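Local coordinates for DNA replication and repair protein RecF (Caldanaerobacter subterraneus subsp. tengcongensis, PDB 5Z69) that binds ATP and probably single-stranded DNA, acting as a recombination mediator in the RecFOR pathway of DNA repair, at residues 130-133 with 139-142; 202-207 with 272-277. All blocks are in the same frame, centred on the assembly; numbering follows the deposited sequence. Where two conformers were deposited one is given.

Contact 1 of 2, residues 130-133 with 139-142; sequences IEII and RRRK
Ile132 and Arg140 bring the backbones of two successive helices closest, their CA atoms 5.5 Å apart, where helix 131-134 gives way to helix 137-151 after a very short turn. From the second helix, Arg139 and Arg140 reach back to the first. Arg139 turns its CG anti to the backbone N (chi1 -171°) and bends at chi2 (72°), which brings the guanidinium against Glu131, with Glu131 C and Ile132 CG1 over one face. Arg139 grips Glu131 side-on, its NE 3.2 Å and its NH2 3.1 Å from the one oxygen OE1. That oxygen lies in the guanidinium plane, yet the carboxylate is turned 84° from it: NE meets the anti lone pair, whereas NH2 comes from above the carboxylate plane. Ile132 CG1 is 3.6 Å from Arg139 NH1. Arg140 slides past Ile132, its CG 3.9 Å from Ile132 CG2, and its NE makes a weak bond of 3.2 Å to Ile132 O. The Glu131-Arg139 salt bridge thus links the two helices across the turn, while the buried Arg140 meets a carbonyl of the short helix only weakly and pairs its NH1 with Asp275.

Contact 2 of 2, residues 202-207 with 272-277; sequences KVRNNY and HREDFK
Arg204 and Glu274 carry this contact by themselves, a single buried ion pair spanning backbones that stay well apart: the nearest CA atoms, those of Arg204 and Phe276, are 9.9 Å from each other. Length is what bridges the gap. The Arg204 chain sets off with CG anti to its carbonyl carbon (chi1 -78°) and runs fully extended from CG to NE, carrying the guanidinium out from helix 186-222. Glu274 comes to meet it from the residues leading into strand 275-280, its own chain stretched beyond CG. The two cross obliquely, and the bond from Arg204 NH1 to Glu274 OE1 measures 3.0 Å. It is not an in-plane, two-pronged pairing, for the guanidinium and carboxylate planes stand 68° apart and the nitrogen approaches OE1 from above the carboxylate plane. Arg204 CD also lies 3.8 Å from Glu274 OE1.

A buried ion pair is usually met by further polar partners, as here. Arg204 NH2 forms a salt bridge with Asp145, NE bonds to Tyr155 and NH1 also to Pro271 O, while Glu274 receives Tyr231 OH on OE1 and Ser234 OG on OE2. These partners together fix the rotation of the guanidinium. A leucine in place of Arg204 would probably leave the buried carboxylate of Glu274, and that of Asp145, without this positive partner. The pair ties the long helix 186-222 to the entry of strand 275-280, beside strand 227-232, whose Tyr231 packs against Arg204, and near helix 137-151, whose Leu144 and Cys147 meet Tyr207.

Helix 137-151 is the shared element: it supplies residues 139-142 to contact 1 and, through Asp145, a second carboxylate to the arginine of contact 2. The two centres are 13 Å apart, yet the contacts touch. Arg140 NH1 forms a salt bridge of 2.7 Å with Asp275 OD2, and Arg141 NH1 lies 2.8 Å from Glu274 O, a probable hydrogen bond, so neighbouring arginines of one helix hold consecutive residues of segment 272-277. Neither contact belongs to the nucleotide site; the side chain of Glu131 is about 12 Å from the bound ATP analogue. Both contacts also reach the subunit interface: Arg141 bonds to Tyr288 of the second subunit, and Arg273 makes a cation-pi contact with Tyr283 of the second subunit.

Contact 1 of 2, residues 130-133 with 139-142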
loop_
_atom_site.group_PDB
_atom_site.type_symbol
_atom_site.label_atom_id
_atom_site.label_comp_id
_atom_site.label_asym_id
_atom_site.label_seq_id
_atom_site.Cartn_x
_atom_site.Cartn_y
_atom_site.Cartn_z
ATOM N N ILE A 130 12.514 -12.518 11.328
ATOM C CA ILE A 130 12.827 -11.919 10.028
ATOM C C ILE A 130 11.678 -12.109 9.021
ATOM O O ILE A 130 11.559 -11.359 8.051
ATOM C CB ILE A 130 14.144 -12.489 9.425
ATOM C CG1 ILE A 130 14.698 -11.527 8.367
ATOM C CG2 ILE A 130 13.933 -13.895 8.865
ATOM C CD1 ILE A 130 15.646 -12.165 7.385
ATOM N N GLU A 131 10.822 -13.095 9.270
ATOM C CA GLU A 131 9.635 -13.310 8.447
ATOM C C GLU A 131 8.647 -12.140 8.508
ATOM O O GLU A 131 7.905 -11.891 7.551
ATOM C CB GLU A 131 8.924 -14.582 8.868
ATOM C CG GLU A 131 9.741 -15.836 8.724
ATOM C CD GLU A 131 9.029 -17.035 9.323
ATOM O OE1 GLU A 131 7.919 -16.850 9.868
ATOM O OE2 GLU A 131 9.576 -18.155 9.254
ATOM N N ILE A 132 8.627 -11.431 9.634
ATOM C CA ILE A 132 7.780 -10.253 9.767
ATOM C C ILE A 132 8.244 -9.167 8.785
ATOM O O ILE A 132 7.481 -8.288 8.388
ATOM C CB ILE A 132 7.794 -9.688 11.213
ATOM C CG1 ILE A 132 7.402 -10.775 12.228
ATOM C CG2 ILE A 132 6.876 -8.454 11.321
ATOM C CD1 ILE A 132 7.700 -10.402 13.693
ATOM N N ILE A 133 9.511 -9.223 8.409
ATOM C CA ILE A 133 10.045 -8.274 7.450
ATOM C C ILE A 133 9.777 -8.751 6.019
ATOM O O ILE A 133 9.513 -7.942 5.125
ATOM C CB ILE A 133 11.556 -8.076 7.657
ATOM C CG1 ILE A 133 11.839 -7.634 9.095
ATOM C CG2 ILE A 133 12.121 -7.072 6.647
ATOM C CD1 ILE A 133 11.320 -6.260 9.438
ATOM N N ARG A 139 1.268 -11.786 8.037
ATOM C CA ARG A 139 2.291 -11.970 9.055
ATOM C C ARG A 139 2.426 -10.724 9.918
ATOM O O ARG A 139 2.483 -10.799 11.153
ATOM C CB ARG A 139 3.629 -12.302 8.392
ATOM C CG ARG A 139 4.738 -12.725 9.343
ATOM C CD ARG A 139 4.486 -14.118 9.887
ATOM N NE ARG A 139 5.690 -14.680 10.492
ATOM C CZ ARG A 139 6.077 -14.459 11.746
ATOM N NH1 ARG A 139 5.351 -13.677 12.539
ATOM N NH2 ARG A 139 7.192 -15.020 12.202
ATOM N N ARG A 140 2.480 -9.577 9.253
ATOM C CA ARG A 140 2.685 -8.306 9.932
ATOM C C ARG A 140 1.440 -7.959 10.751
ATOM O O ARG A 140 1.524 -7.458 11.880
ATOM C CB ARG A 140 3.003 -7.193 8.923
ATOM C CG ARG A 140 4.506 -7.000 8.627
ATOM C CD ARG A 140 4.737 -6.084 7.374
ATOM N NE ARG A 140 5.522 -6.791 6.363
ATOM C CZ ARG A 140 5.028 -7.338 5.258
ATOM N NH1 ARG A 140 3.738 -7.249 4.975
ATOM N NH2 ARG A 140 5.838 -7.960 4.415
ATOM N N ARG A 141 0.286 -8.249 10.170
ATOM C CA ARG A 141 -0.978 -8.002 10.832
ATOM C C ARG A 141 -1.156 -8.875 12.093
ATOM O O ARG A 141 -1.565 -8.385 13.132
ATOM C CB ARG A 141 -2.102 -8.251 9.840
ATOM C CG ARG A 141 -3.313 -7.396 10.031
ATOM C CD ARG A 141 -4.173 -7.463 8.792
ATOM N NE ARG A 141 -4.339 -8.831 8.301
ATOM C CZ ARG A 141 -4.133 -9.203 7.042
ATOM N NH1 ARG A 141 -3.746 -8.307 6.121
ATOM N NH2 ARG A 141 -4.316 -10.474 6.696
ATOM N N LYS A 142 -0.851 -10.162 11.991
ATOM C CA LYS A 142 -0.980 -11.050 13.141
ATOM C C LYS A 142 -0.052 -10.567 14.267
ATOM O O LYS A 142 -0.433 -10.588 15.434
ATOM C CB LYS A 142 -0.666 -12.501 12.753
ATOM C CG LYS A 142 -0.461 -13.445 13.973
ATOM C CD LYS A 142 -0.260 -14.929 13.602
ATOM C CE LYS A 142 -0.170 -15.800 14.866
ATOM N NZ LYS A 142 0.229 -17.215 14.594
#

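Contact 2 of 2, residues 202-207 with 272-277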
loop_
_atom_site.group_PDB
_atom_site.type_symbol
_atom_site.label_atom_id
_atom_site.label_comp_id
_atom_site.label_asym_id
_atom_site.label_seq_id
_atom_site.Cartn_x
_atom_site.Cartn_y
_atom_site.Cartn_z
ATOM N N LYS A 202 -7.542 3.332 14.624
ATOM C CA LYS A 202 -7.029 4.382 15.500
ATOM C C LYS A 202 -5.951 3.850 16.444
ATOM O O LYS A 202 -4.888 4.460 16.599
ATOM C CB LYS A 202 -8.162 5.016 16.312
ATOM C CG LYS A 202 -7.683 6.186 17.160
ATOM C CD LYS A 202 -8.350 6.247 18.522
ATOM C CE LYS A 202 -7.797 5.171 19.457
ATOM N NZ LYS A 202 -8.356 5.239 20.846
ATOM N N VAL A 203 -6.210 2.706 17.066
ATOM C CA VAL A 203 -5.240 2.163 17.997
ATOM C C VAL A 203 -4.011 1.609 17.281
ATOM O O VAL A 203 -2.879 1.764 17.764
ATOM C CB VAL A 203 -5.861 1.064 18.869
ATOM C CG1 VAL A 203 -4.775 0.374 19.709
ATOM C CG2 VAL A 203 -6.958 1.656 19.743
ATOM N N ARG A 204 -4.222 0.963 16.140
ATOM C CA ARG A 204 -3.090 0.470 15.360
ATOM C C ARG A 204 -2.159 1.616 14.987
ATOM O O ARG A 204 -0.932 1.463 15.027
ATOM C CB ARG A 204 -3.548 -0.249 14.096
ATOM C CG ARG A 204 -4.057 -1.664 14.328
ATOM C CD ARG A 204 -4.423 -2.324 13.005
ATOM N NE ARG A 204 -4.864 -3.689 13.228
ATOM C CZ ARG A 204 -5.280 -4.512 12.280
ATOM N NH1 ARG A 204 -5.323 -4.111 11.011
ATOM N NH2 ARG A 204 -5.661 -5.741 12.604
ATOM N N ASN A 205 -2.748 2.761 14.634
ATOM C CA ASN A 205 -1.959 3.952 14.305
ATOM C C ASN A 205 -1.161 4.441 15.502
ATOM O O ASN A 205 0.029 4.750 15.385
ATOM C CB ASN A 205 -2.849 5.085 13.805
ATOM C CG ASN A 205 -2.041 6.233 13.195
ATOM O OD1 ASN A 205 -1.430 6.084 12.141
ATOM N ND2 ASN A 205 -2.028 7.367 13.872
ATOM N N ASN A 206 -1.818 4.525 16.655
ATOM C CA ASN A 206 -1.125 4.908 17.886
ATOM C C ASN A 206 0.100 4.028 18.138
ATOM O O ASN A 206 1.161 4.520 18.514
ATOM C CB ASN A 206 -2.059 4.833 19.099
ATOM C CG ASN A 206 -3.272 5.747 18.980
ATOM O OD1 ASN A 206 -4.335 5.450 19.528
ATOM N ND2 ASN A 206 -3.121 6.859 18.265
ATOM N N TYR A 207 -0.056 2.721 17.925
ATOM C CA TYR A 207 1.035 1.791 18.208
ATOM C C TYR A 207 2.141 1.936 17.149
ATOM O O TYR A 207 3.331 1.915 17.473
ATOM C CB TYR A 207 0.538 0.322 18.256
ATOM C CG TYR A 207 1.632 -0.642 18.646
ATOM C CD1 TYR A 207 1.805 -1.029 19.982
ATOM C CD2 TYR A 207 2.504 -1.165 17.697
ATOM C CE1 TYR A 207 2.818 -1.902 20.346
ATOM C CE2 TYR A 207 3.516 -2.032 18.051
ATOM C CZ TYR A 207 3.662 -2.407 19.388
ATOM O OH TYR A 207 4.683 -3.257 19.767
ATOM N N HIS A 272 -8.749 -6.352 8.558
ATOM C CA HIS A 272 -8.219 -7.685 8.266
ATOM C C HIS A 272 -7.533 -7.780 6.905
ATOM O O HIS A 272 -7.076 -8.865 6.517
ATOM C CB HIS A 272 -9.337 -8.733 8.336
ATOM C CG HIS A 272 -10.423 -8.506 7.331
ATOM N ND1 HIS A 272 -11.336 -7.481 7.444
ATOM C CD2 HIS A 272 -10.722 -9.153 6.180
ATOM C CE1 HIS A 272 -12.164 -7.516 6.415
ATOM N NE2 HIS A 272 -11.817 -8.525 5.637
ATOM N N ARG A 273 -7.468 -6.663 6.178
ATOM C CA ARG A 273 -6.759 -6.642 4.895
ATOM C C ARG A 273 -5.660 -5.613 4.887
ATOM O O ARG A 273 -5.130 -5.309 3.835
ATOM C CB ARG A 273 -7.709 -6.335 3.726
ATOM C CG ARG A 273 -8.728 -7.416 3.445
ATOM C CD ARG A 273 -8.053 -8.658 2.900
ATOM N NE ARG A 273 -9.040 -9.627 2.433
ATOM C CZ ARG A 273 -9.629 -9.584 1.241
ATOM N NH2 ARG A 273 -10.517 -10.521 0.938
ATOM N N GLU A 274 -5.329 -5.064 6.053
ATOM C CA GLU A 274 -4.361 -3.969 6.119
ATOM C C GLU A 274 -2.924 -4.473 6.162
ATOM O O GLU A 274 -2.678 -5.675 6.281
ATOM C CB GLU A 274 -4.651 -3.079 7.334
ATOM C CG GLU A 274 -6.029 -2.417 7.274
ATOM C CD GLU A 274 -6.305 -1.487 8.448
ATOM O OE1 GLU A 274 -5.551 -1.528 9.444
ATOM O OE2 GLU A 274 -7.280 -0.706 8.373
ATOM N N ASP A 275 -1.971 -3.557 6.031
ATOM C CA ASP A 275 -0.571 -3.911 6.198
ATOM C C ASP A 275 0.146 -2.696 6.721
ATOM O O ASP A 275 -0.466 -1.638 6.842
ATOM C CB ASP A 275 0.025 -4.392 4.875
ATOM C CG ASP A 275 1.369 -5.073 5.045
ATOM O OD1 ASP A 275 1.773 -5.318 6.195
ATOM O OD2 ASP A 275 2.026 -5.371 4.021
ATOM N N PHE A 276 1.419 -2.838 7.071
ATOM C CA PHE A 276 2.256 -1.657 7.264
ATOM C C PHE A 276 3.604 -1.918 6.606
ATOM O O PHE A 276 4.080 -3.047 6.564
ATOM C CB PHE A 276 2.401 -1.267 8.754
ATOM C CG PHE A 276 3.064 -2.303 9.624
ATOM C CD1 PHE A 276 2.314 -3.315 10.216
ATOM C CD2 PHE A 276 4.423 -2.236 9.892
ATOM C CE1 PHE A 276 2.914 -4.261 11.044
ATOM C CE2 PHE A 276 5.043 -3.171 10.708
ATOM C CZ PHE A 276 4.287 -4.193 11.297
ATOM N N LYS A 277 4.179 -0.878 6.021
ATOM C CA LYS A 277 5.409 -1.038 5.261
ATOM C C LYS A 277 6.546 -0.518 6.098
ATOM O O LYS A 277 6.429 0.535 6.726
ATOM C CB LYS A 277 5.354 -0.292 3.916
ATOM C CG LYS A 277 4.540 -0.974 2.805
ATOM C CD LYS A 277 4.988 -0.465 1.430
ATOM C CE LYS A 277 4.001 -0.812 0.298
ATOM N NZ LYS A 277 3.884 -2.276 -0.000
#